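Insect group II chitinase (Ostrinia furnacalis, PDB 5Y2A) probably hydrolyses the beta-1,4 linkages of chitin with a family 18 glycoside hydrolase catalytic domain, as part of chitin breakdown in the insect. Local coordinates at residues 172-175 against 176-180; 219-223 against 224-228; 228-231 against 232-236. One frame throughout, in Å; residues are numbered along the deposited sequence.

Contact 1 (172-175 against 176-180)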
ATOM      1  N   ARG A 172       8.483  -4.295  23.491  1.00 22.10           N
ATOM      2  CA  ARG A 172       7.308  -3.514  23.869  1.00 23.36           C
ATOM      3  C   ARG A 172       6.010  -4.270  23.606  1.00 23.78           C
ATOM      4  O   ARG A 172       5.167  -4.414  24.501  1.00 20.78           O
ATOM      5  CB  ARG A 172       7.312  -2.189  23.104  1.00 27.41           C
ATOM      6  CG  ARG A 172       6.120  -1.303  23.388  1.00 31.19           C
ATOM      7  CD  ARG A 172       6.196   0.018  22.634  1.00 31.83           C
ATOM      8  NE  ARG A 172       5.035   0.850  22.939  1.00 31.60           N
ATOM      9  CZ  ARG A 172       4.164   1.299  22.042  1.00 38.89           C
ATOM     10  NH1 ARG A 172       4.311   1.003  20.757  1.00 41.54           N
ATOM     11  NH2 ARG A 172       3.141   2.050  22.435  1.00 38.54           N
ATOM     12  N   VAL A 173       5.831  -4.757  22.373  1.00 21.16           N
ATOM     13  CA  VAL A 173       4.587  -5.437  22.012  1.00 17.23           C
ATOM     14  C   VAL A 173       4.448  -6.748  22.774  1.00 18.93           C
ATOM     15  O   VAL A 173       3.346  -7.121  23.194  1.00 20.30           O
ATOM     16  CB  VAL A 173       4.513  -5.663  20.487  1.00 20.02           C
ATOM     17  CG1 VAL A 173       3.272  -6.472  20.123  1.00 17.23           C
ATOM     18  CG2 VAL A 173       4.516  -4.331  19.742  1.00 16.28           C
ATOM     19  N   ILE A 174       5.548  -7.483  22.938  1.00 19.55           N
ATOM     20  CA  ILE A 174       5.486  -8.744  23.675  1.00 19.54           C
ATOM     21  C   ILE A 174       4.954  -8.506  25.082  1.00 21.65           C
ATOM     22  O   ILE A 174       4.076  -9.235  25.561  1.00 20.61           O
ATOM     23  CB  ILE A 174       6.868  -9.420  23.699  1.00 19.55           C
ATOM     24  CG1 ILE A 174       7.236  -9.906  22.292  1.00 19.54           C
ATOM     25  CG2 ILE A 174       6.881 -10.582  24.701  1.00 18.64           C
ATOM     26  CD1 ILE A 174       8.714 -10.086  22.083  1.00 15.59           C
ATOM     27  N   ASP A 175       5.454  -7.460  25.749  1.00 20.94           N
ATOM     28  CA  ASP A 175       5.012  -7.158  27.109  1.00 22.62           C
ATOM     29  C   ASP A 175       3.522  -6.842  27.147  1.00 23.55           C
ATOM     30  O   ASP A 175       2.822  -7.217  28.094  1.00 25.34           O
ATOM     31  CB  ASP A 175       5.809  -5.981  27.672  1.00 23.93           C
ATOM     32  CG  ASP A 175       7.265  -6.317  27.908  1.00 26.43           C
ATOM     33  OD1 ASP A 175       7.589  -7.519  28.006  1.00 28.18           O
ATOM     34  OD2 ASP A 175       8.083  -5.374  28.003  1.00 27.28           O
ATOM     35  N   TYR A 176       3.016  -6.171  26.112  1.00 22.61           N
ATOM     36  CA  TYR A 176       1.607  -5.807  26.064  1.00 22.89           C
ATOM     37  C   TYR A 176       0.703  -6.964  25.658  1.00 20.81           C
ATOM     38  O   TYR A 176      -0.446  -7.032  26.112  1.00 23.61           O
ATOM     39  CB  TYR A 176       1.408  -4.661  25.076  1.00 23.19           C
ATOM     40  CG  TYR A 176       1.685  -3.260  25.579  1.00 23.39           C
ATOM     41  CD1 TYR A 176       0.953  -2.710  26.627  1.00 27.69           C
ATOM     42  CD2 TYR A 176       2.663  -2.479  24.986  1.00 23.33           C
ATOM     43  CE1 TYR A 176       1.189  -1.416  27.061  1.00 24.52           C
ATOM     44  CE2 TYR A 176       2.913  -1.189  25.416  1.00 26.55           C
ATOM     45  CZ  TYR A 176       2.173  -0.663  26.457  1.00 25.44           C
ATOM     46  OH  TYR A 176       2.429   0.624  26.874  1.00 28.73           O
ATOM     47  N   ALA A 177       1.175  -7.862  24.795  1.00 18.42           N
ATOM     48  CA  ALA A 177       0.275  -8.737  24.052  1.00 18.73           C
ATOM     49  C   ALA A 177       0.185 -10.157  24.586  1.00 20.50           C
ATOM     50  O   ALA A 177      -0.868 -10.786  24.439  1.00 23.05           O
ATOM     51  CB  ALA A 177       0.699  -8.799  22.575  1.00 19.33           C
ATOM     52  N   TYR A 178       1.248 -10.701  25.179  1.00 21.56           N
ATOM     53  CA  TYR A 178       1.367 -12.148  25.323  1.00 22.31           C
ATOM     54  C   TYR A 178       1.494 -12.583  26.777  1.00 20.16           C
ATOM     55  O   TYR A 178       2.349 -12.081  27.516  1.00 20.43           O
ATOM     56  CB  TYR A 178       2.562 -12.668  24.520  1.00 21.44           C
ATOM     57  CG  TYR A 178       2.497 -12.308  23.052  1.00 18.36           C
ATOM     58  CD1 TYR A 178       1.386 -12.646  22.286  1.00 20.70           C
ATOM     59  CD2 TYR A 178       3.543 -11.642  22.434  1.00 21.13           C
ATOM     60  CE1 TYR A 178       1.318 -12.320  20.939  1.00 18.80           C
ATOM     61  CE2 TYR A 178       3.484 -11.310  21.086  1.00 20.04           C
ATOM     62  CZ  TYR A 178       2.367 -11.656  20.348  1.00 16.82           C
ATOM     63  OH  TYR A 178       2.309 -11.329  19.008  1.00 17.23           O
ATOM     64  N   ASN A 179       0.636 -13.522  27.167  1.00 22.26           N
ATOM     65  CA  ASN A 179       0.849 -14.381  28.328  1.00 24.48           C
ATOM     66  C   ASN A 179       1.774 -15.492  27.850  1.00 21.94           C
ATOM     67  O   ASN A 179       1.330 -16.543  27.388  1.00 21.81           O
ATOM     68  CB  ASN A 179      -0.476 -14.925  28.848  1.00 26.74           C
ATOM     69  CG  ASN A 179      -0.319 -15.790  30.095  1.00 29.23           C
ATOM     70  OD1 ASN A 179       0.724 -16.405  30.322  1.00 24.28           O
ATOM     71  ND2 ASN A 179      -1.369 -15.841  30.908  1.00 29.19           N
ATOM     72  N   VAL A 180       3.081 -15.246  27.956  1.00 22.53           N
ATOM     73  CA  VAL A 180       4.056 -16.140  27.331  1.00 21.73           C
ATOM     74  C   VAL A 180       3.979 -17.563  27.875  1.00 25.21           C
ATOM     75  O   VAL A 180       3.966 -18.505  27.068  1.00 22.08           O
ATOM     76  CB  VAL A 180       5.467 -15.536  27.433  1.00 21.66           C
ATOM     77  CG1 VAL A 180       6.511 -16.548  26.980  1.00 21.22           C
ATOM     78  CG2 VAL A 180       5.546 -14.256  26.599  1.00 20.35           C
TER
HETATM   79  O   HOH W   1       4.515 -10.559  28.172  1.00 24.47           O
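Tyr176 lies one helical turn after Arg172 on helix 171-177, and its ring crosses the arginine side chain at a slant. With Arg172 CG anti to the backbone N (chi1 179°) and the chain extended as far as NE, the arginine runs past one corner of the ring, where CE2 of Tyr176 is 3.8 Å from CG of Arg172. Guanidinium and ring planes are 90° apart. The backbone joins the same pair, Tyr176 N donating to Arg172 O at 3.2 Å. Were the ring replaced by the methyl of an alanine here, that bond would stay, but Arg172 CG and NE would probably lose the ring carbon beside them and the side chain could turn more easily.

On the buried side Ile174 packs CG1 against CD2 of Tyr178 at 4.1 Å, while the methyl of Ala177 sits over the centre of the Tyr178 ring. Tyr178, whose hydroxyl bonds Ser168 N, is the first residue to leave helical angles, yet its N still donates to Ile174 O. A water donates to both Ile174 O and Tyr178 O. Trp231 of helix 224-233 packs on Ile174 and meets the Tyr178 ring. The helix end therefore divides chemically: an apolar face turned inward, an outer face of arginine and tyrosine.

Contact 2 (219-223 against 224-228); sequences DNTFN and VNFTV. With NAG (2-acetamido-2-deoxy-beta-D-glucopyranose), chain C.
Asn223 caps the N-terminus of helix 224-233, its OD1 accepting from Phe226 N at 2.9 Å. CG sits between the backbone N and the carbonyl carbon (chi1 57°), which brings the amide over the first turn, and the donor stands above the amide carbonyl plane, 41° out of it. A water gives OD1 a second donor. The other end of the amide is used as well, ND2 donating to Asn220 O at 3.0 Å and tying the cap to the preceding turn, while Asn223 O receives Thr227 N in a nearly straight bond of 3.1 Å.

Upstream, Asp219 OD1 takes both Thr221 N, at 2.9 Å, closing an Asx turn, and Thr221 OG1, from the same face of the carboxylate. Thr227 OG1 is bonded to a water that donates to Thr221 O, and also to Tyr197 OH and Ala169 O. Asn225 ND2 is bonded covalently to C1 of NAG, an N-linked glycan in the sequence Asn-Phe-Thr; its remaining N-H goes to the water that bonds Asn223 OD1, and its OD1 to Tyr331. The apolar contribution comes from Thr221, whose CG2 lies over one face of the Phe226 ring, 3.7 Å from the centroid and offset toward the rim.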
ATOM      1  N   ASP A 219      18.884   0.881  20.255  1.00 32.60           N
ATOM      2  CA  ASP A 219      18.087   0.044  21.144  1.00 29.72           C
ATOM      3  C   ASP A 219      18.646  -1.366  21.059  1.00 31.33           C
ATOM      4  O   ASP A 219      18.623  -1.980  19.988  1.00 27.73           O
ATOM      5  CB  ASP A 219      16.604   0.083  20.749  1.00 25.63           C
ATOM      6  CG  ASP A 219      15.691  -0.636  21.743  1.00 26.55           C
ATOM      7  OD1 ASP A 219      16.095  -1.665  22.327  1.00 25.13           O
ATOM      8  OD2 ASP A 219      14.540  -0.180  21.917  1.00 28.89           O
ATOM      9  N   ASN A 220      19.157  -1.874  22.176  1.00 27.09           N
ATOM     10  CA  ASN A 220      19.828  -3.168  22.169  1.00 27.48           C
ATOM     11  C   ASN A 220      18.860  -4.349  22.210  1.00 23.88           C
ATOM     12  O   ASN A 220      19.308  -5.492  22.343  1.00 23.23           O
ATOM     13  CB  ASN A 220      20.828  -3.240  23.331  1.00 30.99           C
ATOM     14  CG  ASN A 220      20.152  -3.246  24.694  1.00 36.93           C
ATOM     15  OD1 ASN A 220      18.945  -3.029  24.809  1.00 37.23           O
ATOM     16  ND2 ASN A 220      20.940  -3.476  25.739  1.00 40.81           N
ATOM     17  N   THR A 221      17.554  -4.108  22.105  1.00 22.11           N
ATOM     18  CA  THR A 221      16.574  -5.183  22.015  1.00 22.46           C
ATOM     19  C   THR A 221      16.108  -5.453  20.588  1.00 23.71           C
ATOM     20  O   THR A 221      15.336  -6.390  20.377  1.00 21.17           O
ATOM     21  CB  THR A 221      15.359  -4.879  22.894  1.00 24.02           C
ATOM     22  OG1 THR A 221      14.571  -3.845  22.296  1.00 24.27           O
ATOM     23  CG2 THR A 221      15.802  -4.441  24.292  1.00 22.98           C
ATOM     24  N   PHE A 222      16.551  -4.666  19.609  1.00 21.26           N
ATOM     25  CA  PHE A 222      16.102  -4.832  18.223  1.00 20.36           C
ATOM     26  C   PHE A 222      17.023  -5.792  17.462  1.00 16.63           C
ATOM     27  O   PHE A 222      17.690  -5.429  16.496  1.00 16.99           O
ATOM     28  CB  PHE A 222      16.022  -3.480  17.522  1.00 19.68           C
ATOM     29  CG  PHE A 222      14.729  -2.752  17.748  1.00 20.86           C
ATOM     30  CD1 PHE A 222      14.319  -2.415  19.030  1.00 25.22           C
ATOM     31  CD2 PHE A 222      13.921  -2.396  16.678  1.00 19.62           C
ATOM     32  CE1 PHE A 222      13.130  -1.737  19.243  1.00 23.76           C
ATOM     33  CE2 PHE A 222      12.726  -1.724  16.886  1.00 22.03           C
ATOM     34  CZ  PHE A 222      12.332  -1.393  18.169  1.00 26.27           C
ATOM     35  N   ASN A 223      17.072  -7.036  17.931  1.00 17.75           N
ATOM     36  CA  ASN A 223      17.860  -8.048  17.239  1.00 16.41           C
ATOM     37  C   ASN A 223      17.328  -9.426  17.604  1.00 16.59           C
ATOM     38  O   ASN A 223      16.705  -9.613  18.653  1.00 16.80           O
ATOM     39  CB  ASN A 223      19.354  -7.928  17.568  1.00 19.69           C
ATOM     40  CG  ASN A 223      19.636  -8.015  19.056  1.00 21.57           C
ATOM     41  OD1 ASN A 223      19.816  -9.102  19.594  1.00 19.03           O
ATOM     42  ND2 ASN A 223      19.696  -6.863  19.724  1.00 23.04           N
ATOM     43  N   VAL A 224      17.587 -10.391  16.714  1.00 15.03           N
ATOM     44  CA  VAL A 224      17.019 -11.732  16.871  1.00 15.19           C
ATOM     45  C   VAL A 224      17.448 -12.353  18.192  1.00 17.40           C
ATOM     46  O   VAL A 224      16.637 -12.961  18.907  1.00 16.70           O
ATOM     47  CB  VAL A 224      17.427 -12.623  15.682  1.00 16.43           C
ATOM     48  CG1 VAL A 224      16.987 -14.065  15.914  1.00 15.82           C
ATOM     49  CG2 VAL A 224      16.843 -12.080  14.377  1.00 14.87           C
ATOM     50  N   ASN A 225      18.730 -12.225  18.528  1.00 15.42           N
ATOM     51  CA  ASN A 225      19.246 -12.889  19.720  1.00 17.16           C
ATOM     52  C   ASN A 225      18.547 -12.390  20.980  1.00 18.62           C
ATOM     53  O   ASN A 225      18.176 -13.191  21.846  1.00 19.36           O
ATOM     54  CB  ASN A 225      20.755 -12.688  19.813  1.00 18.73           C
ATOM     55  CG  ASN A 225      21.356 -13.381  21.013  1.00 20.85           C
ATOM     56  OD1 ASN A 225      21.076 -14.549  21.284  1.00 20.01           O
ATOM     57  ND2 ASN A 225      22.177 -12.654  21.751  1.00 21.66           N
ATOM     58  N   PHE A 226      18.315 -11.079  21.090  1.00 18.00           N
ATOM     59  CA  PHE A 226      17.564 -10.596  22.243  1.00 18.89           C
ATOM     60  C   PHE A 226      16.151 -11.155  22.233  1.00 19.72           C
ATOM     61  O   PHE A 226      15.663 -11.654  23.254  1.00 19.84           O
ATOM     62  CB  PHE A 226      17.517  -9.067  22.291  1.00 19.05           C
ATOM     63  CG  PHE A 226      16.759  -8.543  23.484  1.00 22.57           C
ATOM     64  CD1 PHE A 226      15.368  -8.454  23.468  1.00 19.68           C
ATOM     65  CD2 PHE A 226      17.434  -8.180  24.641  1.00 21.28           C
ATOM     66  CE1 PHE A 226      14.671  -8.006  24.574  1.00 21.58           C
ATOM     67  CE2 PHE A 226      16.744  -7.723  25.746  1.00 22.38           C
ATOM     68  CZ  PHE A 226      15.360  -7.640  25.715  1.00 24.58           C
ATOM     69  N   THR A 227      15.474 -11.070  21.083  1.00 17.76           N
ATOM     70  CA  THR A 227      14.092 -11.529  20.989  1.00 15.50           C
ATOM     71  C   THR A 227      13.948 -12.964  21.478  1.00 19.17           C
ATOM     72  O   THR A 227      13.031 -13.287  22.245  1.00 18.51           O
ATOM     73  CB  THR A 227      13.599 -11.417  19.545  1.00 17.17           C
ATOM     74  OG1 THR A 227      13.698 -10.056  19.100  1.00 16.40           O
ATOM     75  CG2 THR A 227      12.164 -11.888  19.447  1.00 14.83           C
ATOM     76  N   VAL A 228      14.846 -13.843  21.030  1.00 14.64           N
ATOM     77  CA  VAL A 228      14.757 -15.253  21.395  1.00 17.70           C
ATOM     78  C   VAL A 228      14.975 -15.422  22.891  1.00 17.33           C
ATOM     79  O   VAL A 228      14.204 -16.105  23.576  1.00 18.26           O
ATOM     80  CB  VAL A 228      15.756 -16.088  20.575  1.00 16.51           C
ATOM     81  CG1 VAL A 228      15.840 -17.511  21.122  1.00 15.63           C
ATOM     82  CG2 VAL A 228      15.353 -16.113  19.101  1.00 15.28           C
TER
HETATM   83  C1  NAG C   1      22.790 -13.193  22.929  1.00 24.90           C
HETATM   84  C2  NAG C   1      24.265 -12.832  23.039  1.00 26.09           C
HETATM   85  C3  NAG C   1      24.840 -13.337  24.365  1.00 32.20           C
HETATM   86  C4  NAG C   1      23.987 -12.893  25.550  1.00 35.49           C
HETATM   87  C5  NAG C   1      22.515 -13.210  25.296  1.00 33.78           C
HETATM   88  C6  NAG C   1      21.593 -12.649  26.356  1.00 32.39           C
HETATM   89  C7  NAG C   1      25.816 -12.605  21.153  1.00 24.93           C
HETATM   90  C8  NAG C   1      26.593 -13.323  20.091  1.00 26.82           C
HETATM   91  N2  NAG C   1      25.037 -13.366  21.929  1.00 22.36           N
HETATM   92  O3  NAG C   1      26.172 -12.848  24.480  1.00 34.96           O
HETATM   93  O4  NAG C   1      24.326 -13.642  26.714  1.00 41.17           O
HETATM   94  O5  NAG C   1      22.090 -12.667  24.038  1.00 26.90           O
HETATM   95  O6  NAG C   1      21.534 -11.230  26.305  1.00 37.35           O
HETATM   96  O7  NAG C   1      25.880 -11.390  21.293  1.00 25.64           O
HETATM   97  O   HOH W   2      13.155  -8.082  20.874  1.00 21.20           O
HETATM   98  O   HOH W   3      21.767  -9.821  21.541  1.00 26.11           O

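Contact 3 (228-231 against 232-236). With NAG (2-acetamido-2-deoxy-beta-D-glucopyranose), chain C.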
ATOM      1  N   VAL A 228      14.846 -13.843  21.030  1.00 14.64           N
ATOM      2  CA  VAL A 228      14.757 -15.253  21.395  1.00 17.70           C
ATOM      3  C   VAL A 228      14.975 -15.422  22.891  1.00 17.33           C
ATOM      4  O   VAL A 228      14.204 -16.105  23.576  1.00 18.26           O
ATOM      5  CB  VAL A 228      15.756 -16.088  20.575  1.00 16.51           C
ATOM      6  CG1 VAL A 228      15.840 -17.511  21.122  1.00 15.63           C
ATOM      7  CG2 VAL A 228      15.353 -16.113  19.101  1.00 15.28           C
ATOM      8  N   ASN A 229      16.032 -14.804  23.421  1.00 18.70           N
ATOM      9  CA  ASN A 229      16.302 -14.925  24.847  1.00 22.67           C
ATOM     10  C   ASN A 229      15.208 -14.276  25.683  1.00 23.23           C
ATOM     11  O   ASN A 229      14.892 -14.764  26.776  1.00 20.36           O
ATOM     12  CB  ASN A 229      17.672 -14.329  25.167  1.00 20.00           C
ATOM     13  CG  ASN A 229      18.796 -15.267  24.799  1.00 24.35           C
ATOM     14  OD1 ASN A 229      19.031 -16.261  25.483  1.00 24.41           O
ATOM     15  ND2 ASN A 229      19.490 -14.967  23.706  1.00 21.37           N
ATOM     16  N   TYR A 230      14.594 -13.203  25.177  1.00 19.30           N
ATOM     17  CA  TYR A 230      13.507 -12.570  25.918  1.00 20.65           C
ATOM     18  C   TYR A 230      12.305 -13.501  26.037  1.00 21.83           C
ATOM     19  O   TYR A 230      11.713 -13.621  27.115  1.00 21.37           O
ATOM     20  CB  TYR A 230      13.104 -11.257  25.246  1.00 20.32           C
ATOM     21  CG  TYR A 230      12.262 -10.360  26.127  1.00 23.17           C
ATOM     22  CD1 TYR A 230      12.792  -9.791  27.283  1.00 27.66           C
ATOM     23  CD2 TYR A 230      10.933 -10.089  25.809  1.00 22.40           C
ATOM     24  CE1 TYR A 230      12.024  -8.968  28.092  1.00 24.89           C
ATOM     25  CE2 TYR A 230      10.158  -9.267  26.613  1.00 24.09           C
ATOM     26  CZ  TYR A 230      10.711  -8.709  27.753  1.00 27.11           C
ATOM     27  OH  TYR A 230       9.947  -7.891  28.554  1.00 27.07           O
ATOM     28  N   TRP A 231      11.934 -14.174  24.944  1.00 21.90           N
ATOM     29  CA  TRP A 231      10.849 -15.151  25.013  1.00 17.68           C
ATOM     30  C   TRP A 231      11.179 -16.274  25.989  1.00 21.06           C
ATOM     31  O   TRP A 231      10.320 -16.699  26.774  1.00 20.74           O
ATOM     32  CB  TRP A 231      10.555 -15.719  23.624  1.00 21.52           C
ATOM     33  CG  TRP A 231       9.607 -14.869  22.858  1.00 19.59           C
ATOM     34  CD1 TRP A 231       9.914 -13.794  22.078  1.00 17.03           C
ATOM     35  CD2 TRP A 231       8.186 -14.993  22.832  1.00 15.57           C
ATOM     36  NE1 TRP A 231       8.768 -13.255  21.547  1.00 15.24           N
ATOM     37  CE2 TRP A 231       7.693 -13.967  22.004  1.00 15.55           C
ATOM     38  CE3 TRP A 231       7.278 -15.871  23.433  1.00 16.41           C
ATOM     39  CZ2 TRP A 231       6.333 -13.792  21.764  1.00 16.16           C
ATOM     40  CZ3 TRP A 231       5.929 -15.703  23.180  1.00 18.20           C
ATOM     41  CH2 TRP A 231       5.469 -14.672  22.352  1.00 18.01           C
ATOM     42  N   ILE A 232      12.419 -16.766  25.954  1.00 19.69           N
ATOM     43  CA  ILE A 232      12.832 -17.815  26.885  1.00 20.21           C
ATOM     44  C   ILE A 232      12.721 -17.319  28.323  1.00 22.21           C
ATOM     45  O   ILE A 232      12.159 -17.995  29.192  1.00 23.26           O
ATOM     46  CB  ILE A 232      14.263 -18.285  26.567  1.00 20.45           C
ATOM     47  CG1 ILE A 232      14.332 -18.916  25.174  1.00 19.24           C
ATOM     48  CG2 ILE A 232      14.752 -19.265  27.635  1.00 21.39           C
ATOM     49  CD1 ILE A 232      15.747 -19.262  24.724  1.00 19.93           C
ATOM     50  N   ASN A 233      13.251 -16.124  28.589  1.00 23.87           N
ATOM     51  CA  ASN A 233      13.208 -15.564  29.935  1.00 25.76           C
ATOM     52  C   ASN A 233      11.795 -15.235  30.385  1.00 26.38           C
ATOM     53  O   ASN A 233      11.545 -15.175  31.592  1.00 25.58           O
ATOM     54  CB  ASN A 233      14.082 -14.319  30.009  1.00 25.04           C
ATOM     55  CG  ASN A 233      15.541 -14.633  29.808  1.00 27.23           C
ATOM     56  OD1 ASN A 233      15.962 -15.776  29.977  1.00 29.05           O
ATOM     57  ND2 ASN A 233      16.324 -13.625  29.447  1.00 28.62           N
ATOM     58  N   LYS A 234      10.877 -14.996  29.452  1.00 24.48           N
ATOM     59  CA  LYS A 234       9.476 -14.805  29.796  1.00 23.07           C
ATOM     60  C   LYS A 234       8.749 -16.117  30.054  1.00 21.08           C
ATOM     61  O   LYS A 234       7.557 -16.087  30.378  1.00 25.94           O
ATOM     62  CB  LYS A 234       8.751 -14.022  28.699  1.00 24.14           C
ATOM     63  CG  LYS A 234       9.139 -12.559  28.639  1.00 22.24           C
ATOM     64  CD  LYS A 234       8.294 -11.749  29.595  1.00 28.72           C
ATOM     65  CE  LYS A 234       7.595 -10.615  28.886  1.00 32.54           C
ATOM     66  NZ  LYS A 234       6.450 -10.103  29.686  1.00 32.50           N
ATOM     67  N   GLY A 235       9.418 -17.257  29.911  1.00 22.99           N
ATOM     68  CA  GLY A 235       8.827 -18.534  30.245  1.00 24.64           C
ATOM     69  C   GLY A 235       8.544 -19.463  29.085  1.00 26.75           C
ATOM     70  O   GLY A 235       7.871 -20.479  29.286  1.00 25.07           O
ATOM     71  N   ALA A 236       9.017 -19.152  27.881  1.00 23.67           N
ATOM     72  CA  ALA A 236       8.746 -19.991  26.723  1.00 24.96           C
ATOM     73  C   ALA A 236       9.613 -21.247  26.734  1.00 22.94           C
ATOM     74  O   ALA A 236      10.800 -21.196  27.068  1.00 23.94           O
ATOM     75  CB  ALA A 236       8.990 -19.211  25.428  1.00 19.33           C
TER
HETATM   76  C1  NAG C   1      22.790 -13.193  22.929  1.00 24.90           C
HETATM   77  C2  NAG C   1      24.265 -12.832  23.039  1.00 26.09           C
HETATM   78  C3  NAG C   1      24.840 -13.337  24.365  1.00 32.20           C
HETATM   79  C4  NAG C   1      23.987 -12.893  25.550  1.00 35.49           C
HETATM   80  C5  NAG C   1      22.515 -13.210  25.296  1.00 33.78           C
HETATM   81  C6  NAG C   1      21.593 -12.649  26.356  1.00 32.39           C
HETATM   82  C7  NAG C   1      25.816 -12.605  21.153  1.00 24.93           C
HETATM   83  C8  NAG C   1      26.593 -13.323  20.091  1.00 26.82           C
HETATM   84  N2  NAG C   1      25.037 -13.366  21.929  1.00 22.36           N
HETATM   85  O3  NAG C   1      26.172 -12.848  24.480  1.00 34.96           O
HETATM   86  O4  NAG C   1      24.326 -13.642  26.714  1.00 41.17           O
HETATM   87  O5  NAG C   1      22.090 -12.667  24.038  1.00 26.90           O
HETATM   88  O6  NAG C   1      21.534 -11.230  26.305  1.00 37.35           O
HETATM   89  O7  NAG C   1      25.880 -11.390  21.293  1.00 25.64           O
HETATM   90  O   HOH W   4      17.942 -16.922  28.123  1.00 33.86           O
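Val228 and Ile232, one turn apart, lie alongside each other and point the same way on the close-packed side of this helix end, with CG1 of Val228 4.0 Å from CD1 of Ile232. Leu241 of strand 241-254 touches Ile232, Trp231 and Ala236. The methyl of Ala236 comes to the edge of the Trp231 indole, near its plane, with CB of Ala236 4.2 Å from CB of Trp231. The other side of the helix is looser and wetter. There Asn229 and Asn233 are linked through a water that donates to OD1 of each, and Asn229 ND2, bonded to Asn225 O, lies 3.5 Å from O5 of NAG.

Between the two sides, Lys234 CG makes a CH-pi contact over one face of the Tyr230 ring, 4.2 Å from the centroid, and the two side chains run alongside each other. Bends at chi2 and chi3 (-86° and -125°) bring CE to 3.6 Å from Tyr230 OH. That hydroxyl bonds Asp175, to which the Lys234 ammonium also makes a long, weak ion pair. The backbone ends in order: Lys234 N donates to Tyr230 O at 2.8 Å, Gly235 N to Ile232 O, and Ala236 N reaches back to Trp231 O at 3.0 Å. Gly235 has a positive phi of 112°, where a CB would press on the preceding carbonyl oxygen, and the turn is a Schellman motif closing helix 224-233.

In the fold
Contacts 2 and 3 are the start and finish of helix 224-233 and share Val228, whereas contact 1 is the end of helix 171-177 beside it. Contact 1 is mainly buried; the other two are partly so. Contacts 1 and 3 touch directly: Ile174 packs on Trp231, and Asp175 meets Tyr230 and Lys234, so apolar and polar links both join the two helices of this TIM-barrel-clan domain. Contacts 1 and 2 do not touch, their nearest atoms being about 5 Å apart. The chemistry follows position: side-chain amide capping beside the glycan in contact 2, glycine-based termination in contact 3, and, in contact 1, apolar and aromatic packing inside with an exposed arginine beside a tyrosine outside.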